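Local coordinates for protein glycerate 2-kinase (Pyrococcus horikoshii, PDB 1X3L) that catalyses the phosphorylation of D-glycerate to 2-phosphoglycerate with ATP, and can also draw the phosphate from other nucleotides or pyrophosphate, at residues A[52-57]-A[113-118]; A[71-76]-A[89-94]; A[125-130]-A[189-194]; A[135-140]-A[174-179]. One frame throughout, in Å; residues are numbered along the deposited sequence.

Contact 1: residues A[52-57]-A[113-118]; sequences YVIALG and LSILNR
The Y52 ring meets the R118 guanidinium at its hydroxyl edge: NE of R118 lies near the plane of the ring, while Y52 OH and CE1 sit over one face of the guanidinium, CE1 offset to its rim. The two planes are 69° apart. This is where helix 103-118 packs on the parallel sheet of the alpha/beta domain, its segment 113-118 at 156° to strand 52-56, the helix being the connection of a beta-alpha-beta crossover from strand 92-96 to strand 124-129. Although Y52 OH and R118 NE are 2.9 Å apart, the angle is too poor for a hydrogen bond; the charge of R118 is met at NH2, in a salt bridge with E74. An extended chain from CG to NE, with CG anti to the backbone N (chi1 175°), carries CD and NE past the tyrosine hydroxyl, CD standing 3.5 Å from OH. Further in, CG2 of I115 reaches the tyrosine ring obliquely, 3.8 Å from CD1, and also touches CB and CG. I54 and L116 cross at about a right angle, the CD1 tip of I54 pressing 3.5 Å from CG of L116 and almost as near its CD2.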
loop_
_atom_site.group_PDB
_atom_site.type_symbol
_atom_site.label_atom_id
_atom_site.label_comp_id
_atom_site.label_asym_id
_atom_site.label_seq_id
_atom_site.Cartn_x
_atom_site.Cartn_y
_atom_site.Cartn_z
ATOM N N TYR A 52 17.597 -11.406 13.140
ATOM C CA TYR A 52 17.640 -9.961 13.307
ATOM C C TYR A 52 16.445 -9.332 12.599
ATOM O O TYR A 52 15.853 -9.935 11.702
ATOM C CB TYR A 52 18.942 -9.408 12.724
ATOM C CG TYR A 52 20.174 -9.766 13.529
ATOM C CD1 TYR A 52 20.495 -9.069 14.695
ATOM C CD2 TYR A 52 21.005 -10.821 13.141
ATOM C CE1 TYR A 52 21.612 -9.410 15.457
ATOM C CE2 TYR A 52 22.126 -11.173 13.899
ATOM C CZ TYR A 52 22.422 -10.463 15.056
ATOM O OH TYR A 52 23.519 -10.803 15.816
ATOM N N VAL A 53 16.090 -8.118 13.002
ATOM C CA VAL A 53 14.964 -7.429 12.387
ATOM C C VAL A 53 15.277 -5.984 12.040
ATOM O O VAL A 53 15.776 -5.228 12.868
ATOM C CB VAL A 53 13.719 -7.422 13.311
ATOM C CG1 VAL A 53 12.647 -6.512 12.719
ATOM C CG2 VAL A 53 13.173 -8.830 13.477
ATOM N N ILE A 54 14.983 -5.611 10.801
ATOM C CA ILE A 54 15.168 -4.244 10.341
ATOM C C ILE A 54 13.830 -3.839 9.728
ATOM O O ILE A 54 13.462 -4.316 8.650
ATOM C CB ILE A 54 16.274 -4.138 9.272
ATOM C CG1 ILE A 54 17.633 -4.475 9.896
ATOM C CG2 ILE A 54 16.287 -2.730 8.677
ATOM C CD1 ILE A 54 18.784 -4.502 8.896
ATOM N N ALA A 55 13.103 -2.972 10.428
ATOM C CA ALA A 55 11.797 -2.516 9.973
ATOM C C ALA A 55 11.791 -1.030 9.643
ATOM O O ALA A 55 12.388 -0.221 10.353
ATOM C CB ALA A 55 10.755 -2.818 11.034
ATOM N N LEU A 56 11.104 -0.682 8.560
ATOM C CA LEU A 56 11.005 0.699 8.112
ATOM C C LEU A 56 9.643 0.966 7.478
ATOM O O LEU A 56 9.192 0.226 6.596
ATOM C CB LEU A 56 12.108 1.011 7.096
ATOM C CG LEU A 56 12.262 -0.022 5.976
ATOM C CD1 LEU A 56 12.335 0.675 4.621
ATOM C CD2 LEU A 56 13.507 -0.861 6.234
ATOM N N GLY A 57 8.998 2.039 7.925
ATOM C CA GLY A 57 7.698 2.390 7.400
ATOM C C GLY A 57 6.749 2.703 8.533
ATOM O O GLY A 57 7.097 2.557 9.702
ATOM N N LEU A 113 22.484 -0.473 9.226
ATOM C CA LEU A 113 23.759 -0.935 8.679
ATOM C C LEU A 113 24.580 -1.611 9.774
ATOM O O LEU A 113 25.252 -2.616 9.537
ATOM C CB LEU A 113 24.561 0.230 8.091
ATOM C CG LEU A 113 23.915 1.120 7.027
ATOM C CD1 LEU A 113 25.021 1.796 6.232
ATOM C CD2 LEU A 113 23.030 0.308 6.104
ATOM N N SER A 114 24.517 -1.048 10.976
ATOM C CA SER A 114 25.236 -1.594 12.116
ATOM C C SER A 114 24.797 -3.036 12.351
ATOM O O SER A 114 25.621 -3.922 12.578
ATOM C CB SER A 114 24.952 -0.754 13.362
ATOM O OG SER A 114 25.458 -1.385 14.522
ATOM N N ILE A 115 23.489 -3.263 12.288
ATOM C CA ILE A 115 22.927 -4.591 12.485
ATOM C C ILE A 115 23.374 -5.559 11.390
ATOM O O ILE A 115 23.683 -6.718 11.667
ATOM C CB ILE A 115 21.386 -4.529 12.516
ATOM C CG1 ILE A 115 20.939 -3.763 13.764
ATOM C CG2 ILE A 115 20.791 -5.938 12.495
ATOM C CD1 ILE A 115 19.462 -3.465 13.804
ATOM N N LEU A 116 23.408 -5.081 10.151
ATOM C CA LEU A 116 23.816 -5.916 9.026
ATOM C C LEU A 116 25.317 -6.196 9.052
ATOM O O LEU A 116 25.793 -7.164 8.457
ATOM C CB LEU A 116 23.431 -5.249 7.705
ATOM C CG LEU A 116 21.925 -5.160 7.438
ATOM C CD1 LEU A 116 21.677 -4.427 6.128
ATOM C CD2 LEU A 116 21.336 -6.563 7.391
ATOM N N ASN A 117 26.064 -5.345 9.740
ATOM C CA ASN A 117 27.499 -5.548 9.839
ATOM C C ASN A 117 27.743 -6.699 10.810
ATOM O O ASN A 117 28.667 -7.489 10.636
ATOM C CB ASN A 117 28.185 -4.280 10.345
ATOM C CG ASN A 117 29.688 -4.429 10.420
ATOM O OD1 ASN A 117 30.344 -4.702 9.412
ATOM N ND2 ASN A 117 30.245 -4.257 11.614
ATOM N N ARG A 118 26.884 -6.795 11.821
ATOM C CA ARG A 118 26.983 -7.835 12.839
ATOM C C ARG A 118 26.395 -9.183 12.411
ATOM O O ARG A 118 26.867 -10.229 12.848
ATOM C CB ARG A 118 26.294 -7.364 14.122
ATOM C CG ARG A 118 26.233 -8.417 15.212
ATOM C CD ARG A 118 25.396 -7.942 16.391
ATOM N NE ARG A 118 25.187 -9.003 17.370
ATOM C CZ ARG A 118 24.389 -8.896 18.427
ATOM N NH1 ARG A 118 23.722 -7.768 18.647
ATOM N NH2 ARG A 118 24.252 -9.917 19.264
#

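Contact 2: residues A[71-76]-A[89-94]; sequences LDVEDG and KRIKVI
G76 and K92 are joined by the one backbone hydrogen bond between 71-76 and 89-94, K92 N to G76 O at 3.1 Å, with an N-H...O angle of 154°. Beside this bond I91 packs on the glycine backbone, its CG2 3.6 Å from G76 C, and a looser apolar touch brings its CG1 near CG1 of V73.

R90 carries most of the side-chain contact. Its chain bends at chi3 (58°), which turns NE out of the line of the chain, and the guanidinium comes to rest with the carbonyl oxygens of V73 and E74 over one face. E74 O lies 3.1 Å from R90 NH2, above the plane and at a poor angle for a hydrogen bond; the contact is probably electrostatic at most. CD of R90 meets V73 O at 3.1 Å. A water lies 2.9 Å from E74 O and takes a weak bond from R90 NE at 3.2 Å. The carboxylate of E74 makes a long salt bridge to R90, OE2 to NH2 at 4.0 Å, while its closer partner is R118 of helix 103-118. R90's backbone N is in turn held by E68 of helix 60-70, whose A64 and E68 touch I91. The whole is the start of a parallel strand pair at the edge of a Rossmann-like alpha/beta sheet, strand 92-96 being outermost and strand 75-81 next to it.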
loop_
_atom_site.group_PDB
_atom_site.type_symbol
_atom_site.label_atom_id
_atom_site.label_comp_id
_atom_site.label_asym_id
_atom_site.label_seq_id
_atom_site.Cartn_x
_atom_site.Cartn_y
_atom_site.Cartn_z
ATOM N N LEU A 71 9.199 -15.530 17.029
ATOM C CA LEU A 71 10.626 -15.827 16.949
ATOM C C LEU A 71 11.437 -15.005 17.943
ATOM O O LEU A 71 11.097 -13.858 18.239
ATOM C CB LEU A 71 11.146 -15.549 15.532
ATOM C CG LEU A 71 10.645 -16.425 14.381
ATOM C CD1 LEU A 71 11.058 -15.809 13.050
ATOM C CD2 LEU A 71 11.208 -17.836 14.520
ATOM N N ASP A 72 12.510 -15.597 18.462
ATOM C CA ASP A 72 13.376 -14.895 19.400
ATOM C C ASP A 72 14.325 -14.047 18.570
ATOM O O ASP A 72 15.113 -14.572 17.786
ATOM C CB ASP A 72 14.168 -15.887 20.254
ATOM C CG ASP A 72 13.275 -16.731 21.143
ATOM O OD1 ASP A 72 12.478 -16.148 21.915
ATOM O OD2 ASP A 72 13.370 -17.978 21.075
ATOM N N VAL A 73 14.240 -12.731 18.735
ATOM C CA VAL A 73 15.081 -11.821 17.971
ATOM C C VAL A 73 16.305 -11.349 18.747
ATOM O O VAL A 73 16.189 -10.752 19.816
ATOM C CB VAL A 73 14.270 -10.591 17.506
ATOM C CG1 VAL A 73 15.164 -9.634 16.736
ATOM C CG2 VAL A 73 13.104 -11.042 16.638
ATOM N N GLU A 74 17.480 -11.626 18.192
ATOM C CA GLU A 74 18.736 -11.236 18.813
ATOM C C GLU A 74 18.784 -9.728 18.990
ATOM O O GLU A 74 19.149 -9.230 20.054
ATOM C CB GLU A 74 19.916 -11.689 17.950
ATOM C CG GLU A 74 21.277 -11.252 18.470
ATOM C CD GLU A 74 21.527 -11.703 19.896
ATOM O OE1 GLU A 74 21.229 -12.877 20.207
ATOM O OE2 GLU A 74 22.029 -10.887 20.700
ATOM N N ASP A 75 18.411 -9.008 17.938
ATOM C CA ASP A 75 18.412 -7.554 17.969
ATOM C C ASP A 75 17.861 -7.000 16.658
ATOM O O ASP A 75 17.658 -7.744 15.694
ATOM C CB ASP A 75 19.835 -7.035 18.208
ATOM C CG ASP A 75 19.880 -5.534 18.442
ATOM O OD1 ASP A 75 19.038 -5.020 19.207
ATOM O OD2 ASP A 75 20.767 -4.867 17.869
ATOM N N GLY A 76 17.611 -5.696 16.631
ATOM C CA GLY A 76 17.088 -5.070 15.434
ATOM C C GLY A 76 16.692 -3.626 15.659
ATOM O O GLY A 76 16.920 -3.065 16.732
ATOM N N LYS A 89 10.114 -5.576 22.507
ATOM C CA LYS A 89 10.892 -6.354 23.462
ATOM C C LYS A 89 12.398 -6.355 23.233
ATOM O O LYS A 89 13.164 -6.104 24.163
ATOM C CB LYS A 89 10.369 -7.791 23.499
ATOM C CG LYS A 89 8.942 -7.886 24.020
ATOM C CD LYS A 89 8.358 -9.279 23.860
ATOM C CE LYS A 89 6.910 -9.307 24.329
ATOM N NZ LYS A 89 6.261 -10.624 24.098
ATOM N N ARG A 90 12.832 -6.632 22.009
ATOM C CA ARG A 90 14.261 -6.659 21.724
ATOM C C ARG A 90 14.653 -5.829 20.509
ATOM O O ARG A 90 15.784 -5.906 20.033
ATOM C CB ARG A 90 14.727 -8.100 21.529
ATOM C CG ARG A 90 14.415 -9.005 22.705
ATOM C CD ARG A 90 15.438 -10.113 22.793
ATOM N NE ARG A 90 16.779 -9.556 22.927
ATOM C CZ ARG A 90 17.893 -10.279 22.971
ATOM N NH1 ARG A 90 17.830 -11.601 22.892
ATOM N NH2 ARG A 90 19.071 -9.677 23.094
ATOM N N ILE A 91 13.715 -5.031 20.015
ATOM C CA ILE A 91 13.972 -4.193 18.854
ATOM C C ILE A 91 13.911 -2.721 19.238
ATOM O O ILE A 91 12.918 -2.249 19.794
ATOM C CB ILE A 91 12.947 -4.483 17.737
ATOM C CG1 ILE A 91 13.034 -5.958 17.342
ATOM C CG2 ILE A 91 13.212 -3.590 16.535
ATOM C CD1 ILE A 91 11.957 -6.407 16.388
ATOM N N LYS A 92 14.990 -2.002 18.940
ATOM C CA LYS A 92 15.078 -0.584 19.253
ATOM C C LYS A 92 14.151 0.187 18.328
ATOM O O LYS A 92 14.065 -0.113 17.136
ATOM C CB LYS A 92 16.519 -0.103 19.071
ATOM C CG LYS A 92 16.746 1.365 19.389
ATOM C CD LYS A 92 18.176 1.774 19.047
ATOM C CE LYS A 92 18.467 3.213 19.448
ATOM N NZ LYS A 92 18.459 3.395 20.928
ATOM N N VAL A 93 13.461 1.182 18.877
ATOM C CA VAL A 93 12.540 1.985 18.085
ATOM C C VAL A 93 13.014 3.417 17.877
ATOM O O VAL A 93 13.421 4.098 18.821
ATOM C CB VAL A 93 11.137 2.025 18.730
ATOM C CG1 VAL A 93 10.231 2.966 17.944
ATOM C CG2 VAL A 93 10.542 0.624 18.769
ATOM N N ILE A 94 12.947 3.869 16.629
ATOM C CA ILE A 94 13.346 5.221 16.269
ATOM C C ILE A 94 12.255 5.879 15.433
ATOM O O ILE A 94 11.786 5.296 14.454
ATOM C CB ILE A 94 14.649 5.218 15.444
ATOM C CG1 ILE A 94 15.793 4.648 16.283
ATOM C CG2 ILE A 94 14.981 6.629 14.982
ATOM C CD1 ILE A 94 17.092 4.509 15.524
HETATM O O HOH W 1 18.439 -7.095 21.817
#

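Contact 3: residues A[125-130]-A[189-194]; sequences VFILIS and GIVLII
F126 lies beside its bridge partner I190, both side chains pointing the same way. From CB, 4.0 Å from I190 O, CG lies anti to the carbonyl carbon (chi1 -85°). Next in the ring, CD1 meets CG2 of I190, and F126 CD1 stands 4.2 Å from L192 CD1. CE1 goes closest, 3.5 Å from I190 CG2, and on the other rim CE2 touches L71. An alanine at F126 would probably open a gap beside I190 CG2 and L192 CD1 and leave L71 without its aromatic neighbour.

Further along the same face CD2 of L128 packs 3.7 Å from CD1 of L192. On the opposite face CD1 of I129 bridges V191 CG1, at 3.7 Å, and I193 CG1, and CB of I127 touches V191 CG2. Five backbone bonds alternate in the parallel pattern, the straightest being I129 N to L192 O at 2.8 Å and 175°; the last, I194 N to I129 O, bends to 147°.

S130, just after the strand, has OG bonded to A59 N, its side chain about 5 Å from that of K58, which by similarity binds substrate. Strands 124-129 and 188-194 are neighbours inside the parallel sheet, with 51-56 beyond the first and edge strand 260-266 beyond the second, and helix 60-70 lies against the F126 and L128 face through M63 and I67.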
loop_
_atom_site.group_PDB
_atom_site.type_symbol
_atom_site.label_atom_id
_atom_site.label_comp_id
_atom_site.label_asym_id
_atom_site.label_seq_id
_atom_site.Cartn_x
_atom_site.Cartn_y
_atom_site.Cartn_z
ATOM N N VAL A 125 17.966 -12.326 8.468
ATOM C CA VAL A 125 17.620 -10.926 8.688
ATOM C C VAL A 125 16.285 -10.580 8.040
ATOM O O VAL A 125 16.158 -10.596 6.815
ATOM C CB VAL A 125 18.689 -9.973 8.106
ATOM C CG1 VAL A 125 18.283 -8.526 8.357
ATOM C CG2 VAL A 125 20.053 -10.264 8.726
ATOM N N PHE A 126 15.291 -10.271 8.867
ATOM C CA PHE A 126 13.971 -9.888 8.376
ATOM C C PHE A 126 13.988 -8.405 8.025
ATOM O O PHE A 126 14.421 -7.577 8.827
ATOM C CB PHE A 126 12.903 -10.117 9.454
ATOM C CG PHE A 126 12.359 -11.513 9.494
ATOM C CD1 PHE A 126 11.360 -11.907 8.613
ATOM C CD2 PHE A 126 12.844 -12.433 10.415
ATOM C CE1 PHE A 126 10.848 -13.200 8.647
ATOM C CE2 PHE A 126 12.341 -13.730 10.458
ATOM C CZ PHE A 126 11.341 -14.115 9.575
ATOM N N ILE A 127 13.532 -8.070 6.824
ATOM C CA ILE A 127 13.453 -6.674 6.401
ATOM C C ILE A 127 11.950 -6.436 6.269
ATOM O O ILE A 127 11.304 -7.023 5.404
ATOM C CB ILE A 127 14.128 -6.448 5.032
ATOM C CG1 ILE A 127 15.581 -6.927 5.077
ATOM C CG2 ILE A 127 14.080 -4.967 4.669
ATOM C CD1 ILE A 127 16.470 -6.129 6.022
ATOM N N LEU A 128 11.396 -5.599 7.143
ATOM C CA LEU A 128 9.964 -5.318 7.148
ATOM C C LEU A 128 9.695 -3.939 6.544
ATOM O O LEU A 128 10.055 -2.910 7.117
ATOM C CB LEU A 128 9.438 -5.418 8.589
ATOM C CG LEU A 128 9.867 -6.691 9.345
ATOM C CD1 LEU A 128 9.250 -6.715 10.743
ATOM C CD2 LEU A 128 9.430 -7.932 8.564
ATOM N N ILE A 129 9.050 -3.928 5.383
ATOM C CA ILE A 129 8.786 -2.685 4.673
ATOM C C ILE A 129 7.312 -2.287 4.548
ATOM O O ILE A 129 6.453 -3.102 4.205
ATOM C CB ILE A 129 9.402 -2.754 3.257
ATOM C CG1 ILE A 129 10.862 -3.212 3.351
ATOM C CG2 ILE A 129 9.325 -1.386 2.582
ATOM C CD1 ILE A 129 11.544 -3.430 1.991
ATOM N N SER A 130 7.036 -1.018 4.832
ATOM C CA SER A 130 5.687 -0.469 4.730
ATOM C C SER A 130 5.771 0.959 4.198
ATOM O O SER A 130 6.858 1.438 3.868
ATOM C CB SER A 130 4.968 -0.510 6.083
ATOM O OG SER A 130 5.757 0.045 7.119
ATOM N N GLY A 189 18.259 -13.082 3.700
ATOM C CA GLY A 189 17.357 -11.961 3.864
ATOM C C GLY A 189 15.919 -12.318 3.539
ATOM O O GLY A 189 15.614 -12.785 2.437
ATOM N N ILE A 190 15.026 -12.118 4.504
ATOM C CA ILE A 190 13.612 -12.391 4.289
ATOM C C ILE A 190 12.901 -11.041 4.358
ATOM O O ILE A 190 12.771 -10.451 5.427
ATOM C CB ILE A 190 13.054 -13.364 5.357
ATOM C CG1 ILE A 190 13.729 -14.731 5.201
ATOM C CG2 ILE A 190 11.543 -13.502 5.204
ATOM C CD1 ILE A 190 13.264 -15.787 6.194
ATOM N N VAL A 191 12.459 -10.552 3.203
ATOM C CA VAL A 191 11.801 -9.256 3.115
ATOM C C VAL A 191 10.287 -9.376 3.052
ATOM O O VAL A 191 9.748 -10.056 2.179
ATOM C CB VAL A 191 12.293 -8.488 1.864
ATOM C CG1 VAL A 191 11.705 -7.084 1.836
ATOM C CG2 VAL A 191 13.819 -8.431 1.863
ATOM N N LEU A 192 9.610 -8.726 3.995
ATOM C CA LEU A 192 8.154 -8.734 4.041
ATOM C C LEU A 192 7.697 -7.319 3.691
ATOM O O LEU A 192 8.052 -6.349 4.365
ATOM C CB LEU A 192 7.664 -9.144 5.434
ATOM C CG LEU A 192 8.242 -10.468 5.966
ATOM C CD1 LEU A 192 7.560 -10.828 7.285
ATOM C CD2 LEU A 192 8.037 -11.586 4.935
ATOM N N ILE A 193 6.908 -7.209 2.632
ATOM C CA ILE A 193 6.453 -5.906 2.164
ATOM C C ILE A 193 4.933 -5.734 2.129
ATOM O O ILE A 193 4.193 -6.669 1.830
ATOM C CB ILE A 193 6.998 -5.645 0.742
ATOM C CG1 ILE A 193 8.509 -5.889 0.721
ATOM C CG2 ILE A 193 6.684 -4.217 0.305
ATOM C CD1 ILE A 193 9.115 -5.928 -0.676
ATOM N N ILE A 194 4.485 -4.525 2.446
ATOM C CA ILE A 194 3.070 -4.180 2.408
ATOM C C ILE A 194 2.980 -3.115 1.328
ATOM O O ILE A 194 3.731 -2.144 1.352
ATOM C CB ILE A 194 2.574 -3.602 3.748
ATOM C CG1 ILE A 194 2.566 -4.706 4.809
ATOM C CG2 ILE A 194 1.156 -3.017 3.574
ATOM C CD1 ILE A 194 2.114 -4.241 6.178
#

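Contact 4: residues A[135-140]-A[174-179]; sequences ALFELP and SKVKGG
E138 splits its carboxylate between two partners on 174-179. CG is anti to the backbone N (chi1 178°), and a bend at chi2 (53°) places CD; OE2 then takes a hydrogen bond from S174 OG at 2.9 Å on its syn lone pair. OE1 meets K177 NZ from the anti side in a salt bridge modelled at 2.5 Å, a length too short to take literally. K177 crosses E138 at about a right angle and bends at chi4, and its NZ also bonds S134 O. S174 OG, while donating to E138, accepts from V176 N and K177 N, an ST turn and ST motif that fix the loop. An alanine in place of E138 would probably leave the K177 ammonium without its counter-charge and the S174 hydroxyl without its acceptor.

A nearly straight bond, K175 N to L139 O at 2.8 Å and 175°, joins the backbones. K175, bent at chi3, passes the P140 carbonyl, CD 3.4 Å from P140 O, and V176 packs obliquely on the F137 ring, CB to CE2 at 4.0 Å. Around this loop pair, L139 meets I106, A109 and L113 of helix 103-118, while F137 reaches A112 of that helix, V79 of strand 75-81 and, together with V176, L181 of helix 180-183.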
loop_
_atom_site.group_PDB
_atom_site.type_symbol
_atom_site.label_atom_id
_atom_site.label_comp_id
_atom_site.label_asym_id
_atom_site.label_seq_id
_atom_site.Cartn_x
_atom_site.Cartn_y
_atom_site.Cartn_z
ATOM N N ALA A 135 11.393 8.350 3.151
ATOM C CA ALA A 135 11.799 9.479 3.982
ATOM C C ALA A 135 12.241 9.043 5.376
ATOM O O ALA A 135 13.181 9.600 5.946
ATOM C CB ALA A 135 10.651 10.481 4.090
ATOM N N LEU A 136 11.561 8.038 5.919
ATOM C CA LEU A 136 11.863 7.528 7.251
ATOM C C LEU A 136 13.174 6.764 7.343
ATOM O O LEU A 136 13.783 6.688 8.410
ATOM C CB LEU A 136 10.745 6.600 7.720
ATOM C CG LEU A 136 9.354 7.180 7.958
ATOM C CD1 LEU A 136 8.362 6.033 8.173
ATOM C CD2 LEU A 136 9.388 8.118 9.165
ATOM N N PHE A 137 13.604 6.193 6.224
ATOM C CA PHE A 137 14.811 5.383 6.195
ATOM C C PHE A 137 15.720 5.836 5.060
ATOM O O PHE A 137 15.547 5.420 3.913
ATOM C CB PHE A 137 14.404 3.926 5.988
ATOM C CG PHE A 137 15.489 2.938 6.252
ATOM C CD1 PHE A 137 15.825 2.586 7.555
ATOM C CD2 PHE A 137 16.143 2.313 5.196
ATOM C CE1 PHE A 137 16.794 1.614 7.802
ATOM C CE2 PHE A 137 17.115 1.341 5.435
ATOM C CZ PHE A 137 17.437 0.992 6.738
ATOM N N GLU A 138 16.689 6.685 5.381
ATOM C CA GLU A 138 17.596 7.191 4.363
ATOM C C GLU A 138 18.992 7.523 4.874
ATOM O O GLU A 138 19.176 7.966 6.007
ATOM C CB GLU A 138 16.986 8.427 3.690
ATOM C CG GLU A 138 17.882 9.079 2.640
ATOM C CD GLU A 138 18.381 8.096 1.591
ATOM O OE1 GLU A 138 17.551 7.464 0.912
ATOM O OE2 GLU A 138 19.610 7.955 1.441
ATOM N N LEU A 139 19.971 7.289 4.008
ATOM C CA LEU A 139 21.371 7.555 4.294
ATOM C C LEU A 139 22.029 7.930 2.966
ATOM O O LEU A 139 22.274 7.071 2.123
ATOM C CB LEU A 139 22.042 6.309 4.882
ATOM C CG LEU A 139 23.510 6.461 5.289
ATOM C CD1 LEU A 139 23.648 7.588 6.310
ATOM C CD2 LEU A 139 24.024 5.149 5.863
ATOM N N PRO A 140 22.300 9.226 2.757
ATOM C CA PRO A 140 22.928 9.714 1.523
ATOM C C PRO A 140 24.311 9.109 1.267
ATOM O O PRO A 140 24.986 8.678 2.198
ATOM C CB PRO A 140 22.995 11.226 1.745
ATOM C CG PRO A 140 21.830 11.486 2.662
ATOM C CD PRO A 140 21.951 10.350 3.643
ATOM N N SER A 174 21.800 7.334 -2.648
ATOM C CA SER A 174 21.409 6.757 -1.374
ATOM C C SER A 174 22.186 5.465 -1.149
ATOM O O SER A 174 22.362 4.673 -2.068
ATOM C CB SER A 174 19.910 6.453 -1.368
ATOM O OG SER A 174 19.570 5.626 -0.267
ATOM N N LYS A 175 22.633 5.244 0.081
ATOM C CA LYS A 175 23.389 4.042 0.398
ATOM C C LYS A 175 22.514 2.831 0.713
ATOM O O LYS A 175 23.023 1.719 0.856
ATOM C CB LYS A 175 24.332 4.320 1.575
ATOM C CG LYS A 175 25.381 5.388 1.271
ATOM C CD LYS A 175 26.394 5.547 2.407
ATOM C CE LYS A 175 27.204 4.276 2.633
ATOM N NZ LYS A 175 28.197 4.447 3.740
ATOM N N VAL A 176 21.201 3.028 0.808
ATOM C CA VAL A 176 20.314 1.907 1.123
ATOM C C VAL A 176 19.214 1.619 0.095
ATOM O O VAL A 176 18.663 0.515 0.054
ATOM C CB VAL A 176 19.663 2.102 2.511
ATOM C CG1 VAL A 176 20.731 2.019 3.593
ATOM C CG2 VAL A 176 18.952 3.437 2.576
ATOM N N LYS A 177 18.896 2.603 -0.733
ATOM C CA LYS A 177 17.860 2.429 -1.742
ATOM C C LYS A 177 18.411 1.741 -2.989
ATOM O O LYS A 177 19.616 1.541 -3.110
ATOM C CB LYS A 177 17.267 3.792 -2.106
ATOM C CG LYS A 177 16.458 4.423 -0.981
ATOM C CD LYS A 177 16.144 5.880 -1.278
ATOM C CE LYS A 177 15.082 6.429 -0.331
ATOM N NZ LYS A 177 15.402 6.185 1.097
ATOM N N GLY A 178 17.522 1.371 -3.909
ATOM C CA GLY A 178 17.959 0.718 -5.132
ATOM C C GLY A 178 18.612 -0.630 -4.897
ATOM O O GLY A 178 19.613 -0.963 -5.538
ATOM N N GLY A 179 18.049 -1.403 -3.974
ATOM C CA GLY A 179 18.577 -2.722 -3.669
ATOM C C GLY A 179 19.865 -2.749 -2.853
ATOM O O GLY A 179 20.372 -3.824 -2.518
#

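Overall arrangement
Following the chain from the N terminus, strand 51-56 is the first segment to take part, and contact 1 closes the loop that ends at helix 103-118. Nested inside it, contact 2 ties the start of strand 75-81 to edge strand 92-96; the two touch where R118 bridges to E74 and V53 pairs with D75. Contact 3 follows in series, adding 188-194 to strand 124-129, which itself bonds to 51-56, so contacts 1 to 3 all reach one parallel sheet. Contact 4 lies nested in the long loop that contact 3 closes, joining segments on either side of helices 146-158 and 163-171, and packs on contact 1 through L113 and L139. None of the loops cross.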